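PDB 5M41: nigritoxine from Vibrio nigripulchritudo, which is a bacterial toxin active against crustaceans and insects, with a fold described as new. Local coordinates for residues 670-681 with 725-734. Residues are numbered along the deposited sequence; the frame is centred on the assembly and turned at random.
Sequences FITVVENAPTKM and LMGQVLTNGR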
ATOM      1  N   PHE A 670       4.748  12.586  32.652  1.00 43.45           N
ATOM      2  CA  PHE A 670       5.704  12.573  31.544  1.00 42.34           C
ATOM      3  C   PHE A 670       5.176  11.747  30.386  1.00 42.01           C
ATOM      4  O   PHE A 670       5.117  12.208  29.234  1.00 40.69           O
ATOM      5  CB  PHE A 670       7.078  12.039  32.010  1.00 40.33           C
ATOM      6  CG  PHE A 670       8.114  12.005  30.924  1.00 40.46           C
ATOM      7  CD1 PHE A 670       8.732  13.177  30.501  1.00 41.47           C
ATOM      8  CD2 PHE A 670       8.499  10.800  30.343  1.00 42.11           C
ATOM      9  CE1 PHE A 670       9.696  13.158  29.503  1.00 41.54           C
ATOM     10  CE2 PHE A 670       9.467  10.767  29.344  1.00 42.05           C
ATOM     11  CZ  PHE A 670      10.060  11.951  28.920  1.00 42.61           C
ATOM     12  N   ILE A 671       4.733  10.542  30.715  1.00 41.30           N
ATOM     13  CA  ILE A 671       4.241   9.603  29.714  1.00 39.88           C
ATOM     14  C   ILE A 671       3.001  10.153  29.012  1.00 40.83           C
ATOM     15  O   ILE A 671       2.898  10.097  27.778  1.00 39.76           O
ATOM     16  CB  ILE A 671       3.996   8.205  30.339  1.00 39.22           C
ATOM     17  CG1 ILE A 671       5.345   7.522  30.649  1.00 39.26           C
ATOM     18  CG2 ILE A 671       3.118   7.334  29.442  1.00 39.81           C
ATOM     19  CD1 ILE A 671       5.215   6.147  31.303  1.00 39.84           C
ATOM     20  N   THR A 672       2.074  10.713  29.787  1.00 42.52           N
ATOM     21  CA  THR A 672       0.841  11.285  29.209  1.00 43.74           C
ATOM     22  C   THR A 672       1.171  12.333  28.137  1.00 43.32           C
ATOM     23  O   THR A 672       0.630  12.301  27.051  1.00 44.24           O
ATOM     24  CB  THR A 672      -0.052  11.900  30.299  1.00 45.80           C
ATOM     25  OG1 THR A 672      -0.402  10.879  31.245  1.00 47.29           O
ATOM     26  CG2 THR A 672      -1.340  12.513  29.695  1.00 44.43           C
ATOM     27  N   VAL A 673       2.093  13.240  28.428  1.00 42.60           N
ATOM     28  CA  VAL A 673       2.451  14.261  27.447  1.00 42.28           C
ATOM     29  C   VAL A 673       3.175  13.626  26.246  1.00 42.12           C
ATOM     30  O   VAL A 673       2.831  13.888  25.086  1.00 41.43           O
ATOM     31  CB  VAL A 673       3.218  15.437  28.100  1.00 44.12           C
ATOM     32  CG1 VAL A 673       3.811  16.369  27.056  1.00 44.29           C
ATOM     33  CG2 VAL A 673       2.260  16.239  28.984  1.00 45.40           C
ATOM     34  N   VAL A 674       4.123  12.733  26.516  1.00 41.16           N
ATOM     35  CA  VAL A 674       4.917  12.132  25.449  1.00 41.38           C
ATOM     36  C   VAL A 674       4.021  11.396  24.451  1.00 42.52           C
ATOM     37  O   VAL A 674       4.179  11.537  23.232  1.00 42.84           O
ATOM     38  CB  VAL A 674       5.986  11.167  26.031  1.00 40.10           C
ATOM     39  CG1 VAL A 674       6.510  10.226  24.951  1.00 40.13           C
ATOM     40  CG2 VAL A 674       7.122  11.971  26.641  1.00 40.98           C
ATOM     41  N   GLU A 675       3.103  10.601  24.999  1.00 42.82           N
ATOM     42  CA  GLU A 675       2.131   9.828  24.256  1.00 45.32           C
ATOM     43  C   GLU A 675       1.241  10.715  23.361  1.00 47.02           C
ATOM     44  O   GLU A 675       0.973  10.375  22.224  1.00 45.86           O
ATOM     45  CB  GLU A 675       1.254   9.076  25.248  1.00 48.60           C
ATOM     46  CG  GLU A 675       0.322   8.049  24.642  1.00 54.72           C
ATOM     47  CD  GLU A 675      -0.425   7.256  25.706  1.00 62.31           C
ATOM     48  OE1 GLU A 675      -0.736   7.846  26.772  1.00 65.21           O
ATOM     49  OE2 GLU A 675      -0.700   6.045  25.483  1.00 64.44           O
ATOM     50  N   ASN A 676       0.804  11.851  23.885  1.00 47.36           N
ATOM     51  CA  ASN A 676       0.047  12.806  23.085  1.00 50.28           C
ATOM     52  C   ASN A 676       0.866  13.532  22.010  1.00 46.63           C
ATOM     53  O   ASN A 676       0.290  14.029  21.057  1.00 47.06           O
ATOM     54  CB  ASN A 676      -0.644  13.837  23.964  1.00 51.37           C
ATOM     55  CG  ASN A 676      -1.505  14.810  23.153  1.00 57.53           C
ATOM     56  OD1 ASN A 676      -2.534  14.424  22.572  1.00 59.90           O
ATOM     57  ND2 ASN A 676      -1.077  16.069  23.093  1.00 50.65           N
ATOM     58  N   ALA A 677       2.192  13.612  22.160  1.00 43.84           N
ATOM     59  CA  ALA A 677       3.021  14.275  21.125  1.00 42.96           C
ATOM     60  C   ALA A 677       2.456  15.671  20.699  1.00 44.50           C
ATOM     61  O   ALA A 677       2.225  15.909  19.516  1.00 44.82           O
ATOM     62  CB  ALA A 677       3.130  13.364  19.900  1.00 42.15           C
ATOM     63  N   PRO A 678       2.204  16.571  21.658  1.00 43.85           N
ATOM     64  CA  PRO A 678       1.591  17.848  21.262  1.00 45.93           C
ATOM     65  C   PRO A 678       2.602  18.817  20.676  1.00 47.48           C
ATOM     66  O   PRO A 678       3.829  18.595  20.761  1.00 45.20           O
ATOM     67  CB  PRO A 678       1.084  18.411  22.584  1.00 44.41           C
ATOM     68  CG  PRO A 678       2.066  17.872  23.590  1.00 44.35           C
ATOM     69  CD  PRO A 678       2.418  16.484  23.112  1.00 42.59           C
ATOM     70  N   THR A 679       2.071  19.872  20.068  1.00 47.78           N
ATOM     71  CA  THR A 679       2.840  21.026  19.614  1.00 51.10           C
ATOM     72  C   THR A 679       4.020  20.592  18.751  1.00 49.16           C
ATOM     73  O   THR A 679       3.802  19.880  17.776  1.00 49.43           O
ATOM     74  CB  THR A 679       3.213  21.957  20.786  1.00 53.21           C
ATOM     75  OG1 THR A 679       4.067  21.253  21.686  1.00 58.92           O
ATOM     76  CG2 THR A 679       1.979  22.325  21.558  1.00 53.44           C
ATOM     77  N   LYS A 680       5.251  20.980  19.085  1.00 48.73           N
ATOM     78  CA  LYS A 680       6.383  20.674  18.186  1.00 49.07           C
ATOM     79  C   LYS A 680       6.709  19.180  18.040  1.00 49.67           C
ATOM     80  O   LYS A 680       7.439  18.772  17.115  1.00 50.90           O
ATOM     81  CB  LYS A 680       7.631  21.489  18.538  1.00 50.30           C
ATOM     82  CG  LYS A 680       7.432  23.005  18.518  1.00 50.64           C
ATOM     83  CD  LYS A 680       7.046  23.539  17.142  1.00 54.27           C
ATOM     84  CE  LYS A 680       6.921  25.066  17.190  1.00 53.90           C
ATOM     85  NZ  LYS A 680       5.712  25.489  16.443  1.00 60.22           N
ATOM     86  N   MET A 681       6.171  18.363  18.937  1.00 49.13           N
ATOM     87  CA  MET A 681       6.293  16.893  18.819  1.00 48.88           C
ATOM     88  C   MET A 681       5.312  16.219  17.859  1.00 48.49           C
ATOM     89  O   MET A 681       5.409  15.001  17.647  1.00 48.23           O
ATOM     90  CB  MET A 681       6.100  16.244  20.192  1.00 48.67           C
ATOM     91  CG  MET A 681       7.351  15.712  20.831  1.00 50.16           C
ATOM     92  SD  MET A 681       6.889  14.729  22.278  1.00 48.82           S
ATOM     93  CE  MET A 681       6.762  13.104  21.538  1.00 48.65           C
ATOM     94  N   LEU A 725      14.658  19.626  28.777  1.00 43.04           N
ATOM     95  CA  LEU A 725      14.310  18.582  27.805  1.00 44.72           C
ATOM     96  C   LEU A 725      12.948  18.815  27.158  1.00 43.53           C
ATOM     97  O   LEU A 725      12.833  18.829  25.930  1.00 44.39           O
ATOM     98  CB  LEU A 725      14.310  17.202  28.471  1.00 44.28           C
ATOM     99  CG  LEU A 725      13.799  16.020  27.630  1.00 45.34           C
ATOM    100  CD1 LEU A 725      14.731  15.744  26.453  1.00 44.89           C
ATOM    101  CD2 LEU A 725      13.732  14.784  28.509  1.00 45.74           C
ATOM    102  N   MET A 726      11.925  18.974  27.990  1.00 42.53           N
ATOM    103  CA  MET A 726      10.554  19.158  27.499  1.00 43.27           C
ATOM    104  C   MET A 726      10.385  20.477  26.755  1.00 42.48           C
ATOM    105  O   MET A 726       9.700  20.526  25.749  1.00 43.46           O
ATOM    106  CB  MET A 726       9.523  19.031  28.625  1.00 43.13           C
ATOM    107  CG  MET A 726       9.482  17.667  29.292  1.00 45.18           C
ATOM    108  SD  MET A 726       9.115  16.330  28.129  1.00 52.45           S
ATOM    109  CE  MET A 726       7.378  16.081  28.420  1.00 47.79           C
ATOM    110  N   GLY A 727      11.001  21.535  27.260  1.00 43.25           N
ATOM    111  CA  GLY A 727      10.993  22.832  26.596  1.00 43.19           C
ATOM    112  C   GLY A 727      11.437  22.691  25.160  1.00 45.74           C
ATOM    113  O   GLY A 727      10.786  23.228  24.242  1.00 45.31           O
ATOM    114  N   GLN A 728      12.521  21.935  24.958  1.00 44.55           N
ATOM    115  CA  GLN A 728      13.079  21.729  23.636  1.00 46.91           C
ATOM    116  C   GLN A 728      12.181  20.813  22.800  1.00 46.64           C
ATOM    117  O   GLN A 728      11.815  21.144  21.654  1.00 44.15           O
ATOM    118  CB  GLN A 728      14.524  21.181  23.691  1.00 47.88           C
ATOM    119  CG  GLN A 728      15.124  20.889  22.304  1.00 49.56           C
ATOM    120  CD  GLN A 728      15.134  22.114  21.382  1.00 51.78           C
ATOM    121  OE1 GLN A 728      15.239  23.231  21.847  1.00 55.03           O
ATOM    122  NE2 GLN A 728      15.005  21.896  20.082  1.00 51.48           N
ATOM    123  N   VAL A 729      11.829  19.669  23.386  1.00 45.10           N
ATOM    124  CA  VAL A 729      11.076  18.646  22.684  1.00 44.27           C
ATOM    125  C   VAL A 729       9.696  19.204  22.294  1.00 43.82           C
ATOM    126  O   VAL A 729       9.234  19.047  21.159  1.00 45.66           O
ATOM    127  CB  VAL A 729      10.994  17.363  23.560  1.00 45.30           C
ATOM    128  CG1 VAL A 729       9.756  16.563  23.280  1.00 46.63           C
ATOM    129  CG2 VAL A 729      12.250  16.504  23.380  1.00 44.69           C
ATOM    130  N   LEU A 730       9.053  19.881  23.225  1.00 41.89           N
ATOM    131  CA  LEU A 730       7.693  20.316  22.990  1.00 42.86           C
ATOM    132  C   LEU A 730       7.569  21.653  22.283  1.00 45.08           C
ATOM    133  O   LEU A 730       6.575  21.871  21.589  1.00 45.20           O
ATOM    134  CB  LEU A 730       6.888  20.339  24.287  1.00 42.20           C
ATOM    135  CG  LEU A 730       6.835  19.016  25.059  1.00 41.82           C
ATOM    136  CD1 LEU A 730       6.191  19.207  26.416  1.00 40.01           C
ATOM    137  CD2 LEU A 730       6.110  17.926  24.266  1.00 41.14           C
ATOM    138  N   THR A 731       8.546  22.546  22.457  1.00 46.00           N
ATOM    139  CA  THR A 731       8.407  23.920  21.938  1.00 48.08           C
ATOM    140  C   THR A 731       9.623  24.442  21.172  1.00 50.86           C
ATOM    141  O   THR A 731       9.700  25.636  20.878  1.00 52.92           O
ATOM    142  CB  THR A 731       8.034  24.937  23.051  1.00 46.34           C
ATOM    143  OG1 THR A 731       9.196  25.276  23.824  1.00 45.58           O
ATOM    144  CG2 THR A 731       6.923  24.397  23.993  1.00 46.05           C
ATOM    145  N   ASN A 732      10.573  23.562  20.856  1.00 51.48           N
ATOM    146  CA  ASN A 732      11.832  23.975  20.219  1.00 53.06           C
ATOM    147  C   ASN A 732      12.573  25.035  21.039  1.00 53.88           C
ATOM    148  O   ASN A 732      13.294  25.847  20.488  1.00 56.92           O
ATOM    149  CB  ASN A 732      11.606  24.472  18.775  1.00 54.74           C
ATOM    150  CG  ASN A 732      11.074  23.390  17.855  1.00 55.28           C
ATOM    151  OD1 ASN A 732      11.181  22.196  18.136  1.00 53.20           O
ATOM    152  ND2 ASN A 732      10.487  23.805  16.753  1.00 54.14           N
ATOM    153  N   GLY A 733      12.385  25.014  22.354  1.00 52.95           N
ATOM    154  CA  GLY A 733      13.052  25.955  23.255  1.00 55.24           C
ATOM    155  C   GLY A 733      12.490  27.374  23.207  1.00 57.52           C
ATOM    156  O   GLY A 733      13.121  28.308  23.694  1.00 59.04           O
ATOM    157  N   ARG A 734      11.308  27.540  22.616  1.00 59.73           N
ATOM    158  CA  ARG A 734      10.681  28.870  22.499  1.00 61.76           C
ATOM    159  C   ARG A 734       9.951  29.267  23.772  1.00 59.44           C
ATOM    160  O   ARG A 734       9.817  30.436  24.071  1.00 62.11           O
ATOM    161  CB  ARG A 734       9.729  28.925  21.298  1.00 66.88           C
ATOM    162  CG  ARG A 734      10.420  29.184  19.962  1.00 73.08           C
ATOM    163  CD  ARG A 734       9.574  28.659  18.814  1.00 78.81           C
ATOM    164  NE  ARG A 734       9.388  29.663  17.762  1.00 86.13           N
ATOM    165  CZ  ARG A 734       8.579  29.530  16.706  1.00 88.29           C
ATOM    166  NH1 ARG A 734       7.854  28.425  16.522  1.00 82.69           N
ATOM    167  NH2 ARG A 734       8.490  30.514  15.822  1.00 88.64           N
TER
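From F670 and V673 on one side to M726 and L730 on the other, two helices run nearly parallel, their axes 21° apart and 11.7 Å from each other at closest approach. The chain leaves helix 670-676 at A677, which has positive phi; residues 678-681 then cross to the C-terminal end of the neighbouring helix. There L730 O accepts two hydrogen bonds from opposite faces of its carbonyl plane: T679 OG1 donates at 2.6 Å, and K680 N at 3.0 Å, with its N-H bent to 150°. Between the helices the filling is apolar. M726, bent at chi2 (-59°) and chi3, brings SD obliquely to the F670 ring, 3.5 Å from F670 CE1, in a Met-aromatic contact, while its methyl CE also meets V673 CG1. V674 CG2 covers one face of the F670 ring. L730 CD1 lies 3.8 Å from V673 CG1, and L730 CD2 touches V673 CG1, P678 and M681 SD. M681 also presses CG and SD against V729 CG1, with CG at 3.5 Å. Beyond the apolar seam, the aliphatic chain of K680 crosses the N732 amide at about a right angle, and K680 CE meets the edge of the R734 guanidinium. K680 NZ stands 3.6 Å from R734 NH1, two like charges close together; the N732 amide has its polar partner in K614, whose NZ bonds to OD1. The contact is thus a pair of near-parallel helices joined by an apolar seam in the C-terminal part of the chain, touched by helices 603-614 and 739-751, with the turn after one helix hydrogen-bonded to L730 O near the end of the other.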